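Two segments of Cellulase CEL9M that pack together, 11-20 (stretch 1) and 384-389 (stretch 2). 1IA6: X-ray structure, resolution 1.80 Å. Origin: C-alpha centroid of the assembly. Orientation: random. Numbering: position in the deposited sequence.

Stretch 1 (11-20) KDSIIFFDAN
Stretch 2 384-389: LLTGAL

Stretch 1 enters as a helix already under way and keeps helical backbone angles through Ala19, with Ile15 N bonded to Lys11 O and Phe16 N to Asp12 O, both at 3.1 Å, and with Asp18 N to Ile15 O and Ala19 N to Phe16 O, both at 2.9 Å. Stretch 2 has no regular structure of its own beyond a type II turn from Leu385 to Ala388, and it is this turn that meets the helix. The residues that touch are at least 366 apart in sequence, and the two stretches bury 345 Å² between them and share no hydrogen bond.

Leu384 (phi/psi -84/116) stays clear of the contact. Leu385 (-88/69; chi1 t, chi2 p) starts sideways, but its end comes nearer and its CD1 reaches Ala19 CB at 3.4 Å and Phe16 CE1 at 4.1 Å. Ala19 points its CB toward the turn, so the contact with Leu385 CD1 is methyl to methyl, and close for such a pair.

Thr386 (-51/129, chi1 m) occupies the first inner corner of the turn. Its CB is sideways to the helix; Thr386 CG2 lies 3.5 Å from Asp12 OD1 (Asp12 chi1 m) and 4.4 Å from Ile15 CG2 (chi1 m, chi2 t). Its carbonyl contributes separately: Thr386 O sits 3.3 Å from Phe16 CA, a CA-H...O contact with 124° at the hydrogen, and lies at the edge of the Phe16 ring, near its plane.

Gly387 (86/-6) sets the register, its CA 4.2 Å from Ser13 CA. The rule here is glycine, twice over. Its backbone angles would jam a CB against the preceding carbonyl oxygen, and an ideal CB would point toward the helix and end 1.8 Å from Asp12 O. Without one, Gly387 CA approaches Asp12 O to 3.2 Å in a CA-H...O contact with 152° at the hydrogen, the straighter of the two. The same Asp12 oxygen accepts the helical bond from Phe16 N, so backbone meets backbone without loss of that bond. Ser13, its CB directed away, leaves its CA 3.8 Å from Gly387 O.

Ala388 (-73/131) closes the turn with a weak bond from Ala388 N to Leu385 O at 3.3 Å. Ala388 CB lies 3.5 Å from Phe16 CD1, in an oblique position relative to the ring. Phe16 (chi1 t at 163°, chi2 72°) points toward stretch 2 and touches all four turn residues, with its CB 3.7 Å from Gly387 C. Leu389 (-91/122; chi1 t, chi2 p) starts sideways, its end does not return to stretch 1, and it makes no contact.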

# COMPACT_ATOMS: atom_id res chain seq x y z
N LYS A 11 -7.65 2.33 -13.66
CA LYS A 11 -8.76 1.40 -13.44
C LYS A 11 -8.23 0.01 -13.11
O LYS A 11 -8.69 -0.63 -12.17
CB LYS A 11 -9.66 1.31 -14.67
CG LYS A 11 -10.83 0.35 -14.48
CD LYS A 11 -11.63 0.13 -15.76
CE LYS A 11 -10.84 -0.69 -16.78
NZ LYS A 11 -11.66 -1.01 -17.99
N ASP A 12 -7.27 -0.45 -13.90
CA ASP A 12 -6.69 -1.77 -13.68
C ASP A 12 -5.99 -1.89 -12.33
O ASP A 12 -6.16 -2.89 -11.64
CB ASP A 12 -5.68 -2.13 -14.77
CG ASP A 12 -6.32 -2.35 -16.13
OD1 ASP A 12 -7.53 -2.63 -16.20
OD2 ASP A 12 -5.58 -2.27 -17.14
N SER A 13 -5.22 -0.87 -11.96
CA SER A 13 -4.47 -0.90 -10.69
C SER A 13 -5.38 -0.99 -9.47
O SER A 13 -5.00 -1.53 -8.43
CB SER A 13 -3.55 0.32 -10.59
OG SER A 13 -4.28 1.53 -10.48
N ILE A 14 -6.60 -0.46 -9.60
CA ILE A 14 -7.57 -0.51 -8.51
C ILE A 14 -8.23 -1.89 -8.49
O ILE A 14 -8.46 -2.47 -7.43
CB ILE A 14 -8.65 0.56 -8.68
CG1 ILE A 14 -8.01 1.95 -8.60
CG2 ILE A 14 -9.74 0.39 -7.63
CD1 ILE A 14 -8.93 3.07 -9.06
N ILE A 15 -8.54 -2.40 -9.68
CA ILE A 15 -9.18 -3.71 -9.83
C ILE A 15 -8.33 -4.83 -9.22
O ILE A 15 -8.87 -5.80 -8.69
CB ILE A 15 -9.45 -4.00 -11.32
CG1 ILE A 15 -10.73 -3.29 -11.76
CG2 ILE A 15 -9.52 -5.50 -11.57
CD1 ILE A 15 -10.92 -3.25 -13.27
N PHE A 16 -7.01 -4.68 -9.31
CA PHE A 16 -6.09 -5.68 -8.77
C PHE A 16 -6.46 -6.15 -7.36
O PHE A 16 -6.42 -7.34 -7.07
CB PHE A 16 -4.67 -5.11 -8.72
CG PHE A 16 -3.74 -5.89 -7.83
CD1 PHE A 16 -3.29 -7.15 -8.21
CD2 PHE A 16 -3.36 -5.39 -6.59
CE1 PHE A 16 -2.47 -7.89 -7.36
CE2 PHE A 16 -2.55 -6.12 -5.74
CZ PHE A 16 -2.10 -7.38 -6.13
N PHE A 17 -6.82 -5.21 -6.49
CA PHE A 17 -7.14 -5.56 -5.11
C PHE A 17 -8.23 -6.62 -4.95
O PHE A 17 -8.24 -7.34 -3.95
CB PHE A 17 -7.47 -4.28 -4.34
CG PHE A 17 -6.28 -3.39 -4.15
CD1 PHE A 17 -5.35 -3.66 -3.15
CD2 PHE A 17 -6.03 -2.34 -5.02
CE1 PHE A 17 -4.19 -2.89 -3.02
CE2 PHE A 17 -4.88 -1.57 -4.90
CZ PHE A 17 -3.96 -1.84 -3.90
N ASP A 18 -9.12 -6.72 -5.93
CA ASP A 18 -10.18 -7.73 -5.90
C ASP A 18 -9.58 -9.14 -5.83
O ASP A 18 -10.18 -10.05 -5.26
CB ASP A 18 -11.06 -7.63 -7.15
CG ASP A 18 -12.23 -6.66 -6.98
OD1 ASP A 18 -12.27 -5.93 -5.97
OD2 ASP A 18 -13.11 -6.63 -7.88
N ALA A 19 -8.40 -9.32 -6.42
CA ALA A 19 -7.76 -10.64 -6.43
C ALA A 19 -7.28 -11.10 -5.06
O ALA A 19 -7.07 -12.29 -4.85
CB ALA A 19 -6.59 -10.65 -7.42
N ASN A 20 -7.10 -10.16 -4.14
CA ASN A 20 -6.61 -10.51 -2.81
C ASN A 20 -7.63 -10.42 -1.68
O ASN A 20 -7.28 -10.64 -0.52
CB ASN A 20 -5.38 -9.66 -2.48
CG ASN A 20 -4.11 -10.19 -3.14
OD1 ASN A 20 -4.16 -10.75 -4.24
ND2 ASN A 20 -2.97 -10.01 -2.48
N LEU A 384 -5.93 -14.31 -15.46
CA LEU A 384 -5.29 -13.02 -15.69
C LEU A 384 -5.40 -12.13 -14.45
O LEU A 384 -6.51 -11.75 -14.05
CB LEU A 384 -5.93 -12.32 -16.90
CG LEU A 384 -5.31 -10.97 -17.30
CD1 LEU A 384 -3.88 -11.18 -17.77
CD2 LEU A 384 -6.14 -10.34 -18.42
N LEU A 385 -4.26 -11.79 -13.86
CA LEU A 385 -4.22 -10.96 -12.66
C LEU A 385 -4.16 -9.48 -13.05
O LEU A 385 -3.16 -8.80 -12.85
CB LEU A 385 -2.99 -11.34 -11.82
CG LEU A 385 -2.80 -10.71 -10.43
CD1 LEU A 385 -3.98 -11.05 -9.54
CD2 LEU A 385 -1.52 -11.24 -9.81
N THR A 386 -5.26 -9.00 -13.61
CA THR A 386 -5.37 -7.62 -14.08
C THR A 386 -4.96 -6.55 -13.07
O THR A 386 -5.41 -6.55 -11.92
CB THR A 386 -6.82 -7.33 -14.52
OG1 THR A 386 -7.21 -8.28 -15.52
CG2 THR A 386 -6.94 -5.92 -15.09
N GLY A 387 -4.08 -5.64 -13.51
CA GLY A 387 -3.64 -4.54 -12.67
C GLY A 387 -2.47 -4.73 -11.73
O GLY A 387 -2.01 -3.77 -11.11
N ALA A 388 -1.95 -5.95 -11.62
CA ALA A 388 -0.84 -6.20 -10.71
C ALA A 388 0.49 -5.64 -11.20
O ALA A 388 0.88 -5.85 -12.35
CB ALA A 388 -0.69 -7.71 -10.46
N LEU A 389 1.19 -4.93 -10.32
CA LEU A 389 2.50 -4.39 -10.63
C LEU A 389 3.49 -5.47 -10.18
O LEU A 389 3.50 -5.86 -9.01
CB LEU A 389 2.76 -3.10 -9.85
CG LEU A 389 4.14 -2.45 -10.03
CD1 LEU A 389 4.29 -1.91 -11.45
CD2 LEU A 389 4.32 -1.33 -9.03